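Local coordinates for Lin0431 protein (PDB 3LD7) that is of unknown function but carries a NusG domain II-like module, a small all-beta domain built mainly from two antiparallel sheets, at residues 9-14 with 19-24; 44-47 with 52-55; 55-58 with 64-67. All blocks are in the same frame, centred on the assembly; numbering follows the deposited sequence. Where two conformers were deposited one is given.

Contact 1. Residues 9-14 with 19-24; sequences VAIISQ and IREIPL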
loop_
_atom_site.group_PDB
_atom_site.type_symbol
_atom_site.label_atom_id
_atom_site.label_comp_id
_atom_site.label_asym_id
_atom_site.label_seq_id
_atom_site.Cartn_x
_atom_site.Cartn_y
_atom_site.Cartn_z
ATOM N N VAL A 9 -10.345 5.354 0.721
ATOM C CA VAL A 9 -9.052 5.914 1.085
ATOM C C VAL A 9 -8.144 4.757 1.440
ATOM O O VAL A 9 -8.576 3.821 2.114
ATOM C CB VAL A 9 -9.154 6.848 2.314
ATOM C CG1 VAL A 9 -7.819 7.441 2.639
ATOM C CG2 VAL A 9 -10.137 7.965 2.060
ATOM N N ALA A 10 -6.898 4.807 0.979
ATOM C CA ALA A 10 -5.924 3.802 1.344
ATOM C C ALA A 10 -5.082 4.323 2.500
ATOM O O ALA A 10 -4.489 5.404 2.416
ATOM C CB ALA A 10 -5.042 3.477 0.162
ATOM N N ILE A 11 -5.026 3.548 3.580
ATOM C CA ILE A 11 -4.238 3.899 4.750
ATOM C C ILE A 11 -3.000 3.016 4.736
ATOM O O ILE A 11 -3.092 1.785 4.782
ATOM C CB ILE A 11 -5.037 3.698 6.070
ATOM C CG1 ILE A 11 -6.439 4.309 5.962
ATOM C CG2 ILE A 11 -4.237 4.229 7.283
ATOM C CD1 ILE A 11 -6.440 5.763 5.879
ATOM N N ILE A 12 -1.840 3.638 4.637
ATOM C CA ILE A 12 -0.580 2.899 4.554
ATOM C C ILE A 12 0.243 3.148 5.809
ATOM O O ILE A 12 0.560 4.301 6.129
ATOM C CB ILE A 12 0.217 3.349 3.310
ATOM C CG1 ILE A 12 -0.631 3.150 2.034
ATOM C CG2 ILE A 12 1.544 2.595 3.217
ATOM C CD1 ILE A 12 -1.322 4.427 1.505
ATOM N N SER A 13 0.589 2.067 6.510
ATOM C CA SER A 13 1.258 2.129 7.812
ATOM C C SER A 13 2.537 1.324 7.823
ATOM O O SER A 13 2.677 0.361 7.071
ATOM C CB SER A 13 0.365 1.541 8.899
ATOM O OG SER A 13 -0.810 2.315 9.072
ATOM N N GLN A 14 3.435 1.696 8.719
ATOM C CA GLN A 14 4.633 0.910 8.977
ATOM C C GLN A 14 4.751 0.798 10.502
ATOM O O GLN A 14 4.785 1.814 11.214
ATOM C CB GLN A 14 5.846 1.629 8.400
ATOM C CG GLN A 14 7.181 0.979 8.689
ATOM C CD GLN A 14 8.347 1.940 8.395
ATOM O OE1 GLN A 14 8.288 3.148 8.705
ATOM N NE2 GLN A 14 9.413 1.408 7.823
ATOM N N ILE A 19 1.808 6.339 7.496
ATOM C CA ILE A 19 2.751 7.083 6.666
ATOM C C ILE A 19 1.973 7.959 5.687
ATOM O O ILE A 19 2.323 9.121 5.477
ATOM C CB ILE A 19 3.604 6.119 5.827
ATOM C CG1 ILE A 19 4.343 5.152 6.753
ATOM C CG2 ILE A 19 4.567 6.883 4.912
ATOM C CD1 ILE A 19 4.980 4.027 6.026
ATOM N N ARG A 20 0.925 7.405 5.084
ATOM C CA ARG A 20 0.085 8.173 4.140
ATOM C C ARG A 20 -1.344 7.741 4.278
ATOM O O ARG A 20 -1.599 6.557 4.485
ATOM C CB ARG A 20 0.487 7.920 2.675
ATOM C CG ARG A 20 1.829 8.472 2.270
ATOM C CD ARG A 20 1.814 10.009 1.996
ATOM N NE ARG A 20 0.942 10.379 0.867
ATOM C CZ ARG A 20 1.224 10.125 -0.414
ATOM N NH1 ARG A 20 2.349 9.488 -0.733
ATOM N NH2 ARG A 20 0.390 10.505 -1.383
ATOM N N GLU A 21 -2.276 8.689 4.144
ATOM C CA GLU A 21 -3.680 8.348 3.889
ATOM C C GLU A 21 -4.002 8.932 2.527
ATOM O O GLU A 21 -3.878 10.145 2.330
ATOM C CB GLU A 21 -4.621 8.871 4.998
ATOM C CG GLU A 21 -4.158 8.392 6.384
ATOM C CD GLU A 21 -5.203 8.508 7.506
ATOM O OE1 GLU A 21 -6.344 8.929 7.246
ATOM O OE2 GLU A 21 -4.877 8.154 8.675
ATOM N N ILE A 22 -4.362 8.069 1.579
ATOM C CA ILE A 22 -4.467 8.467 0.188
ATOM C C ILE A 22 -5.859 8.197 -0.362
ATOM O O ILE A 22 -6.244 7.048 -0.598
ATOM C CB ILE A 22 -3.449 7.723 -0.720
ATOM C CG1 ILE A 22 -2.006 7.921 -0.235
ATOM C CG2 ILE A 22 -3.627 8.216 -2.165
ATOM C CD1 ILE A 22 -0.976 7.160 -1.097
ATOM N N PRO A 23 -6.639 9.253 -0.563
ATOM C CA PRO A 23 -7.963 9.083 -1.172
ATOM C C PRO A 23 -7.780 8.618 -2.612
ATOM O O PRO A 23 -7.067 9.281 -3.375
ATOM C CB PRO A 23 -8.557 10.500 -1.122
ATOM C CG PRO A 23 -7.842 11.151 -0.015
ATOM C CD PRO A 23 -6.441 10.609 -0.044
ATOM N N LEU A 24 -8.376 7.479 -2.967
ATOM C CA LEU A 24 -8.108 6.859 -4.254
ATOM C C LEU A 24 -9.137 7.290 -5.261
ATOM O O LEU A 24 -8.856 7.311 -6.451
ATOM C CB LEU A 24 -8.144 5.329 -4.168
ATOM C CG LEU A 24 -7.030 4.706 -3.330
ATOM C CD1 LEU A 24 -7.252 3.210 -3.210
ATOM C CD2 LEU A 24 -5.658 5.037 -3.905
#

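Contact 2. Residues 44-47 with 52-55; sequences LMEV and IRIK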
loop_
_atom_site.group_PDB
_atom_site.type_symbol
_atom_site.label_atom_id
_atom_site.label_comp_id
_atom_site.label_asym_id
_atom_site.label_seq_id
_atom_site.Cartn_x
_atom_site.Cartn_y
_atom_site.Cartn_z
ATOM N N LEU A 44 8.442 -0.529 -2.259
ATOM C CA LEU A 44 8.109 0.484 -3.254
ATOM C C LEU A 44 6.615 0.429 -3.497
ATOM O O LEU A 44 6.099 -0.553 -4.043
ATOM C CB LEU A 44 8.874 0.222 -4.536
ATOM C CG LEU A 44 8.680 1.225 -5.672
ATOM C CD1 LEU A 44 8.967 2.658 -5.230
ATOM C CD2 LEU A 44 9.570 0.816 -6.812
HETATM N N MSE A 45 5.915 1.458 -3.022
HETATM C CA MSE A 45 4.470 1.555 -3.149
HETATM C C MSE A 45 4.119 2.269 -4.433
HETATM O O MSE A 45 4.823 3.193 -4.846
HETATM C CB MSE A 45 3.915 2.378 -1.973
HETATM C CG MSE A 45 4.394 1.881 -0.606
HETATM SE SE MSE A 45 4.054 0.003 -0.251
HETATM C CE MSE A 45 2.119 -0.017 -0.663
ATOM N N GLU A 46 3.008 1.867 -5.038
ATOM C CA GLU A 46 2.579 2.460 -6.293
ATOM C C GLU A 46 1.090 2.684 -6.250
ATOM O O GLU A 46 0.320 1.764 -5.967
ATOM C CB GLU A 46 2.943 1.549 -7.482
ATOM C CG GLU A 46 2.575 2.155 -8.828
ATOM C CD GLU A 46 2.907 1.235 -9.999
ATOM O OE1 GLU A 46 3.334 0.084 -9.757
ATOM O OE2 GLU A 46 2.755 1.665 -11.160
ATOM N N VAL A 47 0.683 3.912 -6.557
ATOM C CA VAL A 47 -0.713 4.225 -6.760
ATOM C C VAL A 47 -0.863 4.577 -8.224
ATOM O O VAL A 47 -0.163 5.441 -8.734
ATOM C CB VAL A 47 -1.154 5.404 -5.872
ATOM C CG1 VAL A 47 -2.597 5.764 -6.148
ATOM C CG2 VAL A 47 -0.966 5.015 -4.399
ATOM N N ILE A 52 -3.899 0.591 -5.730
ATOM C CA ILE A 52 -2.619 0.648 -5.043
ATOM C C ILE A 52 -2.009 -0.749 -4.952
ATOM O O ILE A 52 -2.737 -1.745 -4.864
ATOM C CB ILE A 52 -2.782 1.276 -3.637
ATOM C CG1 ILE A 52 -1.422 1.498 -2.966
ATOM C CG2 ILE A 52 -3.762 0.468 -2.775
ATOM C CD1 ILE A 52 -1.523 2.311 -1.670
ATOM N N ARG A 53 -0.684 -0.826 -4.989
ATOM C CA ARG A 53 0.006 -2.093 -4.757
ATOM C C ARG A 53 1.371 -1.849 -4.169
ATOM O O ARG A 53 1.888 -0.722 -4.208
ATOM C CB ARG A 53 0.205 -2.881 -6.060
ATOM C CG ARG A 53 1.216 -2.263 -7.030
ATOM C CD ARG A 53 1.464 -3.149 -8.241
ATOM N NE ARG A 53 2.268 -2.466 -9.241
ATOM C CZ ARG A 53 2.521 -2.952 -10.450
ATOM N NH1 ARG A 53 2.082 -4.166 -10.798
ATOM N NH2 ARG A 53 3.214 -2.224 -11.310
ATOM N N ILE A 54 1.966 -2.918 -3.644
ATOM C CA ILE A 54 3.409 -2.927 -3.456
ATOM C C ILE A 54 4.001 -3.365 -4.784
ATOM O O ILE A 54 3.807 -4.506 -5.224
ATOM C CB ILE A 54 3.884 -3.858 -2.355
ATOM C CG1 ILE A 54 3.202 -3.548 -1.011
ATOM C CG2 ILE A 54 5.422 -3.777 -2.243
ATOM C CD1 ILE A 54 3.455 -4.657 0.040
ATOM N N LYS A 55 4.685 -2.443 -5.460
ATOM C CA LYS A 55 5.250 -2.754 -6.763
ATOM C C LYS A 55 6.418 -3.720 -6.638
ATOM O O LYS A 55 6.550 -4.677 -7.430
ATOM C CB LYS A 55 5.705 -1.469 -7.472
ATOM C CG LYS A 55 6.335 -1.731 -8.837
ATOM C CD LYS A 55 6.635 -0.445 -9.579
ATOM C CE LYS A 55 7.201 -0.754 -10.975
ATOM N NZ LYS A 55 7.421 0.464 -11.784
HETATM O O HOH W 1 4.956 0.990 -12.791
#

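Contact 3. Residues 55-58 with 64-67; sequences KEDN and GVKM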
loop_
_atom_site.group_PDB
_atom_site.type_symbol
_atom_site.label_atom_id
_atom_site.label_comp_id
_atom_site.label_asym_id
_atom_site.label_seq_id
_atom_site.Cartn_x
_atom_site.Cartn_y
_atom_site.Cartn_z
ATOM N N LYS A 55 4.685 -2.443 -5.460
ATOM C CA LYS A 55 5.250 -2.754 -6.763
ATOM C C LYS A 55 6.418 -3.720 -6.638
ATOM O O LYS A 55 6.550 -4.677 -7.430
ATOM C CB LYS A 55 5.705 -1.469 -7.472
ATOM C CG LYS A 55 6.335 -1.731 -8.837
ATOM C CD LYS A 55 6.635 -0.445 -9.579
ATOM C CE LYS A 55 7.201 -0.754 -10.975
ATOM N NZ LYS A 55 7.421 0.464 -11.784
ATOM N N GLU A 56 7.252 -3.491 -5.636
ATOM C CA GLU A 56 8.459 -4.277 -5.485
ATOM C C GLU A 56 8.945 -4.114 -4.069
ATOM O O GLU A 56 8.764 -3.058 -3.459
ATOM C CB GLU A 56 9.498 -3.768 -6.490
ATOM C CG GLU A 56 10.891 -4.265 -6.329
ATOM C CD GLU A 56 11.874 -3.341 -7.040
ATOM O OE1 GLU A 56 11.608 -2.951 -8.193
ATOM O OE2 GLU A 56 12.888 -2.970 -6.429
ATOM N N ASP A 57 9.550 -5.164 -3.525
ATOM C CA ASP A 57 10.174 -5.071 -2.212
ATOM C C ASP A 57 11.193 -6.178 -2.054
ATOM O O ASP A 57 11.249 -7.082 -2.904
ATOM C CB ASP A 57 9.150 -5.012 -1.044
ATOM C CG ASP A 57 8.415 -6.304 -0.807
ATOM O OD1 ASP A 57 9.042 -7.391 -0.837
ATOM O OD2 ASP A 57 7.200 -6.217 -0.501
ATOM N N ASN A 58 12.036 -6.075 -1.025
ATOM C CA ASN A 58 13.002 -7.133 -0.745
ATOM C C ASN A 58 12.627 -8.007 0.445
ATOM O O ASN A 58 13.494 -8.593 1.125
ATOM C CB ASN A 58 14.430 -6.585 -0.644
ATOM C CG ASN A 58 14.599 -5.569 0.455
ATOM O OD1 ASN A 58 13.633 -5.140 1.083
ATOM N ND2 ASN A 58 15.843 -5.161 0.680
ATOM N N GLY A 64 3.041 -9.672 0.164
ATOM C CA GLY A 64 2.334 -8.443 -0.159
ATOM C C GLY A 64 2.416 -8.114 -1.638
ATOM O O GLY A 64 1.413 -7.730 -2.268
ATOM N N VAL A 65 3.606 -8.288 -2.214
ATOM C CA VAL A 65 3.777 -8.091 -3.656
ATOM C C VAL A 65 2.852 -9.034 -4.448
ATOM O O VAL A 65 2.222 -8.633 -5.427
ATOM C CB VAL A 65 5.249 -8.321 -4.086
ATOM C CG1 VAL A 65 5.353 -8.445 -5.590
ATOM C CG2 VAL A 65 6.169 -7.198 -3.571
ATOM N N LYS A 66 2.738 -10.287 -4.002
ATOM C CA LYS A 66 1.924 -11.258 -4.713
ATOM C C LYS A 66 0.428 -10.983 -4.595
ATOM O O LYS A 66 -0.364 -11.412 -5.457
ATOM C CB LYS A 66 2.268 -12.669 -4.243
ATOM C CG LYS A 66 3.621 -13.132 -4.751
ATOM C CD LYS A 66 4.033 -14.464 -4.100
ATOM C CE LYS A 66 5.467 -14.815 -4.482
ATOM N NZ LYS A 66 5.898 -16.147 -3.987
HETATM N N MSE A 67 0.038 -10.235 -3.561
HETATM C CA MSE A 67 -1.354 -9.825 -3.453
HETATM C C MSE A 67 -1.758 -8.851 -4.584
HETATM O O MSE A 67 -2.923 -8.814 -4.973
HETATM C CB MSE A 67 -1.657 -9.243 -2.076
HETATM C CG MSE A 67 -1.523 -10.263 -0.974
HETATM SE SE MSE A 67 -1.900 -9.517 0.766
HETATM C CE MSE A 67 -2.022 -11.149 1.774
HETATM O O HOH W 2 5.808 -8.425 -0.352
#

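Contact 1. Residues 9-14 with 19-24
Five backbone hydrogen bonds tie Ala-10 and Ile-12 to Ile-19, Arg-20 and Ile-22, making residues 9-14 and 19-24 the two arms of a beta hairpin whose segment axes run at 167°. At Ala-10 the pairing is reciprocal: Ala-10 N reaches Ile-22 O and Ile-22 N reaches Ala-10 O, both at 2.8 Å. One step on, Ile-12 N donates to Arg-20 O at 2.9 Å, while Ile-12 O takes two donors in its carbonyl plane, Ile-19 N at 2.8 Å and Arg-20 N at 3.3 Å. Two residues facing one define a classic beta bulge. Strand 84-90 bonds the other edge of 9-14, through Val-9, Ile-11 and Ser-13.

The two faces differ in character. On the inner one, the Ile-12 and Ile-22 side chains cross at a slant, their CD1 methyls in contact, and Ala-10 CB meets Leu-24 CD1; strands 30-36, 42-48 and 51-57 cover this side. The bends of Arg-20 at chi2 and chi3 bring its guanidinium beside Ile-22, whose CD1 lies 3.6 Å above the plane and off-centre; the polar end forms a salt bridge with Glu-31 and a cation-pi contact with Phe-33. At the bulge, Ile-19 CD1 touches Gln-14 CB at 3.5 Å, and Gln-14 NE2 is held by Lys-36 O.

The other face carries the non-hydrogen-bonded pairs Val-9/Pro-23 and Ile-11/Glu-21. Ile-11 and Glu-21 run alongside each other; with chi1 at -47°, Ile-11 CG1 swings beside its own backbone N, and CD1 lies over the flat face of the Glu-21 carboxylate, 3.4 Å from Glu-21 CD.

Contact 2. Residues 44-47 with 52-55
Segments 44-47 and 52-55 run antiparallel, their axes at 149° and 4.5 Å apart at closest, joined by Glu-46 N to Arg-53 O and Arg-53 N to Glu-46 O, both 2.9 Å, and by Lys-55 N to Leu-44 O at 2.8 Å. On the sheet face that carries their side chains, Glu-46 and Arg-53 also form a salt bridge. Glu-46 is extended, with CG anti to its backbone N, and runs alongside Arg-53, whose chi1 of 70° sets CG between the backbone N and the carbonyl carbon. The guanidinium presents its NE and NH2 edge to a single oxygen: Glu-46 OE1 lies 2.8 Å from each nitrogen, close to the guanidinium plane. The carboxylate is turned 49° from that plane, and OE1 receives NH2 on its syn side but NE from above.

Lys-55 stretches past the same carboxylate, its CD 3.3 Å from Glu-46 OE1. A water links the charged ends, donating to Glu-46 OE2 and accepting from Lys-55 NZ at 2.7 Å. The nearby positive groups would be expected to favour an ionised Glu-46.

These segments form the beta hairpin of the central strand 42-48 and the outer strand 51-57 of the three-stranded sheet; strand 30-36 bonds Met-45 and Val-47 from the other edge. On the face away from the salt bridge, selenomethionine Met-45 brings CE and SE against Ile-54 CG1, CE at 3.7 Å. Val-47 CG2 meets Ile-52 CG1 at 3.8 Å. Val-86 and Ile-88 of strand 84-90 touch Met-45 and Ile-52 respectively.

Contact 3. Residues 55-58 with 64-67
With chi1 at 70°, Asp-57 sets its carboxylate between its own backbone N and carbonyl carbon, while Val-65 places CG1 anti to its backbone N and CG2 beside that N; the result is that Val-65 CG2 meets the carboxylate. The nearest pair is Asp-57 OD2 and Val-65 CG2 at 3.4 Å, with Asp-57 CG 3.7 Å from the same methyl. The two side chains pass antiparallel to each other, and the methyl lies over the flat face of the carboxylate, closer to OD2 than to OD1. CG2 also faces the strand backbone, 4.2 Å from Glu-56 CA.

No direct hydrogen bond spans these segments; a water supplies the polar link. It donates to Asp-57 OD2 at 2.6 Å and accepts from Val-65 N at 2.9 Å. That amide belongs to the first turn of helix 63-67, and the bridge therefore couples the strand's carboxylate to the amino end of the helix, an environment that would be expected to favour a negative charge. The carboxylate is held by this water at OD2 and by a hydrogen bond from OD1 to Ser-59 OG, which limits its rotation.

The small interface, 129 Å² in all, rests mainly on Val-65 and Asp-57. Next to it, Lys-55 and Glu-56 both face Leu-44 in a classic beta bulge where strand 51-57 pairs with strand 42-48, and Lys-55 has phi/psi of -70/-42°, unlike an extended strand residue. Helix 63-67 follows an outer strand of the three-stranded sheet, 51-57, and packs beside its end, while Asp-57 and Met-67 also touch strand 76-79 through Cys-79 and Val-78.

How the contacts relate
The contacts follow one another along the chain. Contact 1 closes before contact 2 opens, and contact 3 begins at Lys-55, where contact 2 ends. Contact 1 belongs to the four-stranded sheet and contact 2 to the three-stranded one; their centres are 11 Å apart, and they meet through apolar packing such as Ile-12 CD1 on Ile-52 CD1, 3.8 Å. Contact 3 continues along strand 51-57, its centre 8 Å from that of contact 2, and Ile-54 CG2 touches Val-65 CG2. Contacts 1 and 3 lie about 17 Å apart between centres. The two hairpins thus face each other across a shared apolar core of this NusG domain II-like fold, with helix 63-67 at its far end.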